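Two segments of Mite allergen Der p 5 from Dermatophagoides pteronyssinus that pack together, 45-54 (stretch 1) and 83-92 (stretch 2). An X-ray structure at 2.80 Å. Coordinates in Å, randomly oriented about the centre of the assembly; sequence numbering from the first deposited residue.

Stretch 1, residues 45-54: EMDTIIAMID
Stretch 2 (83-92) SGDILERDLK

Two acidic side chains meet at one edge of a helix contact whose side-chain packing is otherwise mainly apolar: D54 OD1 lies 2.7 Å from E88 OE2, a spacing at which one of the two acid groups probably holds a proton. D54 (chi1 -74°, chi2 -21°) leaves its helix sideways, but its acid group comes nearer to the other stretch, while E88 points toward the partner helix with chi1 and chi2 both t and chi3 25°. The same E88 OE2 is 3.1 Å from I50 CG2, so the E88 acid group lies against aliphatic surface as well.

Both segments are helical throughout and belong to longer helices of one chain. Phi lies between -53° and -72° and psi between -26° and -55°, and i to i+4 backbone hydrogen bonds run through each, from I49 N to E45 O (3.3 Å) through D54 N to I50 O (3.0 Å) in the first, and from L87 N to S83 O (3.2 Å) through K92 N to E88 O (2.8 Å) in the second. The helices run nearly antiparallel, with 156° between their N-to-C directions, a signed crossing angle of -156° and a closest axial approach of 9.9 Å. The register pairs M46 CA with L91 CA at 6.8 Å, I50 CA with E88 CA at 5.9 Å, and I53 CA with G84 CA at 6.0 Å.

Two reciprocal knobs organize the 447 Å² interface. I53, chi1 m and chi2 t, enters a hole formed by G84, L87, E88 and L91. Its CD1 is 3.7 Å from both L87 CG and E88 CB, and 3.6 Å from L91 CD1, while I53 CG2 approaches G84 O to 3.2 Å. G84 has no side chain, and an ideal CB there would point toward the first helix, 3.6 Å from I53 CG2. L87 adopts chi1 t and chi2 p.

In return L91, also m and t, sits among M46, I49, I50 and I53. L91 CD1 reaches I49 CG2 at 3.7 Å, and L91 CB lies 4.1 Å from I50 CG1; I49 and I50 share the m, t rotamer. M46, with chi angles m, t and p, brings CE to 3.2 Å from L91 O and 4.3 Å from L91 CD2, so its terminal methyl touches both backbone and side chain of the leucine. I53 CD1 and L91 CD1, 3.6 Å apart, join the two knobs.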

ATOM      1  N   GLU B  45      39.857   0.008   2.731  1.00 76.47           N
ATOM      2  CA  GLU B  45      38.941  -0.979   2.173  1.00 64.81           C
ATOM      3  C   GLU B  45      37.505  -0.469   2.188  1.00 68.95           C
ATOM      4  O   GLU B  45      36.821  -0.481   1.164  1.00 73.43           O
ATOM      5  CB  GLU B  45      39.036  -2.295   2.947  1.00 60.39           C
ATOM      6  CG  GLU B  45      40.402  -2.957   2.887  1.00 82.42           C
ATOM      7  CD  GLU B  45      40.489  -4.187   3.768  1.00 95.72           C
ATOM      8  OE1 GLU B  45      39.504  -4.480   4.477  1.00 92.21           O
ATOM      9  OE2 GLU B  45      41.541  -4.861   3.752  1.00106.80           O
ATOM     10  N   MET B  46      37.054  -0.020   3.354  1.00 59.41           N
ATOM     11  CA  MET B  46      35.695   0.483   3.505  1.00 53.51           C
ATOM     12  C   MET B  46      35.484   1.753   2.689  1.00 70.34           C
ATOM     13  O   MET B  46      34.369   2.047   2.259  1.00 97.50           O
ATOM     14  CB  MET B  46      35.377   0.741   4.980  1.00 71.38           C
ATOM     15  CG  MET B  46      35.522  -0.485   5.866  1.00 81.27           C
ATOM     16  SD  MET B  46      34.961  -0.200   7.555  1.00 85.82           S
ATOM     17  CE  MET B  46      33.218   0.109   7.283  1.00101.78           C
ATOM     18  N   ASP B  47      36.561   2.502   2.478  1.00 63.24           N
ATOM     19  CA  ASP B  47      36.498   3.733   1.700  1.00 67.09           C
ATOM     20  C   ASP B  47      36.241   3.440   0.225  1.00 64.82           C
ATOM     21  O   ASP B  47      35.374   4.053  -0.398  1.00 63.92           O
ATOM     22  CB  ASP B  47      37.792   4.534   1.856  1.00 82.18           C
ATOM     23  N   THR B  48      37.003   2.501  -0.327  1.00 74.32           N
ATOM     24  CA  THR B  48      36.880   2.143  -1.736  1.00 74.75           C
ATOM     25  C   THR B  48      35.469   1.667  -2.061  1.00 73.81           C
ATOM     26  O   THR B  48      34.877   2.081  -3.058  1.00 59.39           O
ATOM     27  CB  THR B  48      37.885   1.048  -2.131  1.00 74.77           C
ATOM     28  OG1 THR B  48      39.214   1.472  -1.802  1.00 67.17           O
ATOM     29  CG2 THR B  48      37.805   0.763  -3.622  1.00 66.02           C
ATOM     30  N   ILE B  49      34.935   0.796  -1.211  1.00 66.40           N
ATOM     31  CA  ILE B  49      33.579   0.290  -1.381  1.00 51.63           C
ATOM     32  C   ILE B  49      32.571   1.434  -1.416  1.00 58.44           C
ATOM     33  O   ILE B  49      31.694   1.475  -2.278  1.00 68.45           O
ATOM     34  CB  ILE B  49      33.196  -0.682  -0.252  1.00 47.00           C
ATOM     35  CG1 ILE B  49      34.175  -1.856  -0.204  1.00 49.10           C
ATOM     36  CG2 ILE B  49      31.770  -1.178  -0.437  1.00 38.43           C
ATOM     37  CD1 ILE B  49      33.865  -2.864   0.880  1.00 46.20           C
ATOM     38  N   ILE B  50      32.702   2.361  -0.472  1.00 72.17           N
ATOM     39  CA  ILE B  50      31.819   3.519  -0.411  1.00 76.10           C
ATOM     40  C   ILE B  50      31.888   4.321  -1.705  1.00 63.68           C
ATOM     41  O   ILE B  50      30.864   4.750  -2.237  1.00 50.66           O
ATOM     42  CB  ILE B  50      32.166   4.437   0.775  1.00 67.87           C
ATOM     43  CG1 ILE B  50      31.868   3.733   2.101  1.00 63.15           C
ATOM     44  CG2 ILE B  50      31.387   5.739   0.687  1.00 58.55           C
ATOM     45  CD1 ILE B  50      32.254   4.541   3.321  1.00 80.48           C
ATOM     46  N   ALA B  51      33.103   4.518  -2.206  1.00 53.76           N
ATOM     47  CA  ALA B  51      33.309   5.242  -3.455  1.00 57.03           C
ATOM     48  C   ALA B  51      32.586   4.550  -4.604  1.00 69.75           C
ATOM     49  O   ALA B  51      31.997   5.206  -5.463  1.00 72.56           O
ATOM     50  CB  ALA B  51      34.793   5.365  -3.757  1.00 42.77           C
ATOM     51  N   MET B  52      32.635   3.221  -4.614  1.00 55.23           N
ATOM     52  CA  MET B  52      31.940   2.439  -5.629  1.00 59.70           C
ATOM     53  C   MET B  52      30.441   2.706  -5.589  1.00 50.69           C
ATOM     54  O   MET B  52      29.831   3.025  -6.609  1.00 39.49           O
ATOM     55  CB  MET B  52      32.209   0.945  -5.439  1.00 65.11           C
ATOM     56  CG  MET B  52      31.200   0.048  -6.140  1.00 62.72           C
ATOM     57  SD  MET B  52      31.634  -1.700  -6.070  1.00 88.11           S
ATOM     58  CE  MET B  52      33.075  -1.726  -7.134  1.00 91.45           C
ATOM     59  N   ILE B  53      29.855   2.574  -4.404  1.00 45.26           N
ATOM     60  CA  ILE B  53      28.430   2.817  -4.218  1.00 51.18           C
ATOM     61  C   ILE B  53      28.045   4.211  -4.700  1.00 54.92           C
ATOM     62  O   ILE B  53      26.984   4.402  -5.294  1.00 51.37           O
ATOM     63  CB  ILE B  53      28.021   2.665  -2.743  1.00 49.97           C
ATOM     64  CG1 ILE B  53      28.385   1.269  -2.232  1.00 50.44           C
ATOM     65  CG2 ILE B  53      26.534   2.929  -2.573  1.00 62.14           C
ATOM     66  CD1 ILE B  53      27.981   1.024  -0.796  1.00 60.82           C
ATOM     67  N   ASP B  54      28.913   5.182  -4.435  1.00 40.84           N
ATOM     68  CA  ASP B  54      28.700   6.549  -4.894  1.00 49.57           C
ATOM     69  C   ASP B  54      28.619   6.600  -6.413  1.00 47.84           C
ATOM     70  O   ASP B  54      27.666   7.139  -6.977  1.00 48.08           O
ATOM     71  CB  ASP B  54      29.827   7.462  -4.406  1.00 62.55           C
ATOM     72  CG  ASP B  54      29.729   7.774  -2.927  1.00 72.58           C
ATOM     73  OD1 ASP B  54      28.623   7.642  -2.363  1.00 80.64           O
ATOM     74  OD2 ASP B  54      30.756   8.159  -2.330  1.00 64.62           O
ATOM     75  N   SER B  83      19.126  -0.045  -2.133  1.00 61.87           N
ATOM     76  CA  SER B  83      20.022  -1.007  -1.503  1.00 58.71           C
ATOM     77  C   SER B  83      21.433  -0.439  -1.400  1.00 50.76           C
ATOM     78  O   SER B  83      22.209  -0.830  -0.527  1.00 50.01           O
ATOM     79  CB  SER B  83      20.036  -2.322  -2.284  1.00 58.60           C
ATOM     80  OG  SER B  83      18.750  -2.915  -2.307  1.00 73.96           O
ATOM     81  N   GLY B  84      21.759   0.484  -2.298  1.00 48.92           N
ATOM     82  CA  GLY B  84      23.050   1.146  -2.275  1.00 53.13           C
ATOM     83  C   GLY B  84      23.148   2.121  -1.119  1.00 63.93           C
ATOM     84  O   GLY B  84      24.207   2.272  -0.510  1.00 64.22           O
ATOM     85  N   ASP B  85      22.037   2.784  -0.817  1.00 65.85           N
ATOM     86  CA  ASP B  85      21.986   3.728   0.294  1.00 78.85           C
ATOM     87  C   ASP B  85      22.180   3.015   1.629  1.00 77.79           C
ATOM     88  O   ASP B  85      23.061   3.373   2.410  1.00 61.95           O
ATOM     89  CB  ASP B  85      20.660   4.492   0.292  1.00 84.09           C
ATOM     90  CG  ASP B  85      20.524   5.420  -0.901  1.00 76.35           C
ATOM     91  OD1 ASP B  85      21.549   5.709  -1.552  1.00 84.16           O
ATOM     92  OD2 ASP B  85      19.391   5.864  -1.183  1.00 65.02           O
ATOM     93  N   ILE B  86      21.354   2.005   1.883  1.00 75.87           N
ATOM     94  CA  ILE B  86      21.424   1.248   3.128  1.00 74.20           C
ATOM     95  C   ILE B  86      22.821   0.683   3.367  1.00 81.67           C
ATOM     96  O   ILE B  86      23.396   0.860   4.441  1.00 80.25           O
ATOM     97  CB  ILE B  86      20.403   0.095   3.148  1.00 62.65           C
ATOM     98  CG1 ILE B  86      18.978   0.645   3.081  1.00 59.48           C
ATOM     99  CG2 ILE B  86      20.586  -0.757   4.395  1.00 72.29           C
ATOM    100  CD1 ILE B  86      17.906  -0.421   3.147  1.00 56.55           C
ATOM    101  N   LEU B  87      23.357   0.001   2.361  1.00 71.98           N
ATOM    102  CA  LEU B  87      24.691  -0.581   2.453  1.00 64.54           C
ATOM    103  C   LEU B  87      25.720   0.465   2.863  1.00 70.74           C
ATOM    104  O   LEU B  87      26.459   0.277   3.828  1.00 86.94           O
ATOM    105  CB  LEU B  87      25.091  -1.215   1.119  1.00 56.48           C
ATOM    106  CG  LEU B  87      26.508  -1.791   1.044  1.00 42.81           C
ATOM    107  CD1 LEU B  87      26.743  -2.791   2.165  1.00 50.88           C
ATOM    108  CD2 LEU B  87      26.756  -2.430  -0.314  1.00 43.29           C
ATOM    109  N   GLU B  88      25.761   1.569   2.124  1.00 62.10           N
ATOM    110  CA  GLU B  88      26.709   2.641   2.402  1.00 64.80           C
ATOM    111  C   GLU B  88      26.466   3.247   3.780  1.00 90.73           C
ATOM    112  O   GLU B  88      27.410   3.621   4.477  1.00110.13           O
ATOM    113  CB  GLU B  88      26.621   3.726   1.328  1.00 58.07           C
ATOM    114  CG  GLU B  88      27.678   4.809   1.458  1.00 65.59           C
ATOM    115  CD  GLU B  88      27.503   5.917   0.441  1.00 74.95           C
ATOM    116  OE1 GLU B  88      26.367   6.113  -0.036  1.00 67.20           O
ATOM    117  OE2 GLU B  88      28.501   6.595   0.120  1.00 79.83           O
ATOM    118  N   ARG B  89      25.199   3.343   4.166  1.00 94.03           N
ATOM    119  CA  ARG B  89      24.830   3.888   5.466  1.00103.31           C
ATOM    120  C   ARG B  89      25.521   3.128   6.592  1.00 95.48           C
ATOM    121  O   ARG B  89      26.187   3.724   7.439  1.00 94.46           O
ATOM    122  CB  ARG B  89      23.313   3.846   5.658  1.00122.21           C
ATOM    123  CG  ARG B  89      22.840   4.358   7.010  1.00137.19           C
ATOM    124  CD  ARG B  89      21.325   4.297   7.127  1.00149.49           C
ATOM    125  NE  ARG B  89      20.666   5.084   6.088  1.00159.07           N
ATOM    126  CZ  ARG B  89      19.348   5.208   5.966  1.00166.08           C
ATOM    127  NH1 ARG B  89      18.539   4.595   6.821  1.00174.40           N
ATOM    128  NH2 ARG B  89      18.837   5.944   4.990  1.00161.14           N
ATOM    129  N   ASP B  90      25.359   1.809   6.596  1.00 97.81           N
ATOM    130  CA  ASP B  90      25.980   0.966   7.609  1.00 98.29           C
ATOM    131  C   ASP B  90      27.501   1.030   7.518  1.00 97.43           C
ATOM    132  O   ASP B  90      28.193   0.988   8.534  1.00120.69           O
ATOM    133  CB  ASP B  90      25.501  -0.480   7.474  1.00 81.14           C
ATOM    134  CG  ASP B  90      24.015  -0.628   7.740  1.00 85.23           C
ATOM    135  OD1 ASP B  90      23.379   0.371   8.136  1.00 96.66           O
ATOM    136  OD2 ASP B  90      23.484  -1.743   7.553  1.00 80.29           O
ATOM    137  N   LEU B  91      28.013   1.133   6.296  1.00 74.55           N
ATOM    138  CA  LEU B  91      29.450   1.246   6.076  1.00 65.17           C
ATOM    139  C   LEU B  91      30.013   2.486   6.759  1.00 81.29           C
ATOM    140  O   LEU B  91      30.976   2.405   7.521  1.00 83.49           O
ATOM    141  CB  LEU B  91      29.763   1.291   4.580  1.00 50.71           C
ATOM    142  CG  LEU B  91      29.504   0.013   3.780  1.00 72.07           C
ATOM    143  CD1 LEU B  91      29.692   0.266   2.293  1.00 90.45           C
ATOM    144  CD2 LEU B  91      30.409  -1.112   4.257  1.00 57.23           C
ATOM    145  N   LYS B  92      29.403   3.634   6.481  1.00 83.06           N
ATOM    146  CA  LYS B  92      29.852   4.898   7.051  1.00 80.08           C
ATOM    147  C   LYS B  92      29.789   4.878   8.575  1.00 95.02           C
ATOM    148  O   LYS B  92      30.693   5.373   9.248  1.00 88.59           O
ATOM    149  CB  LYS B  92      29.017   6.058   6.504  1.00 64.52           C
TER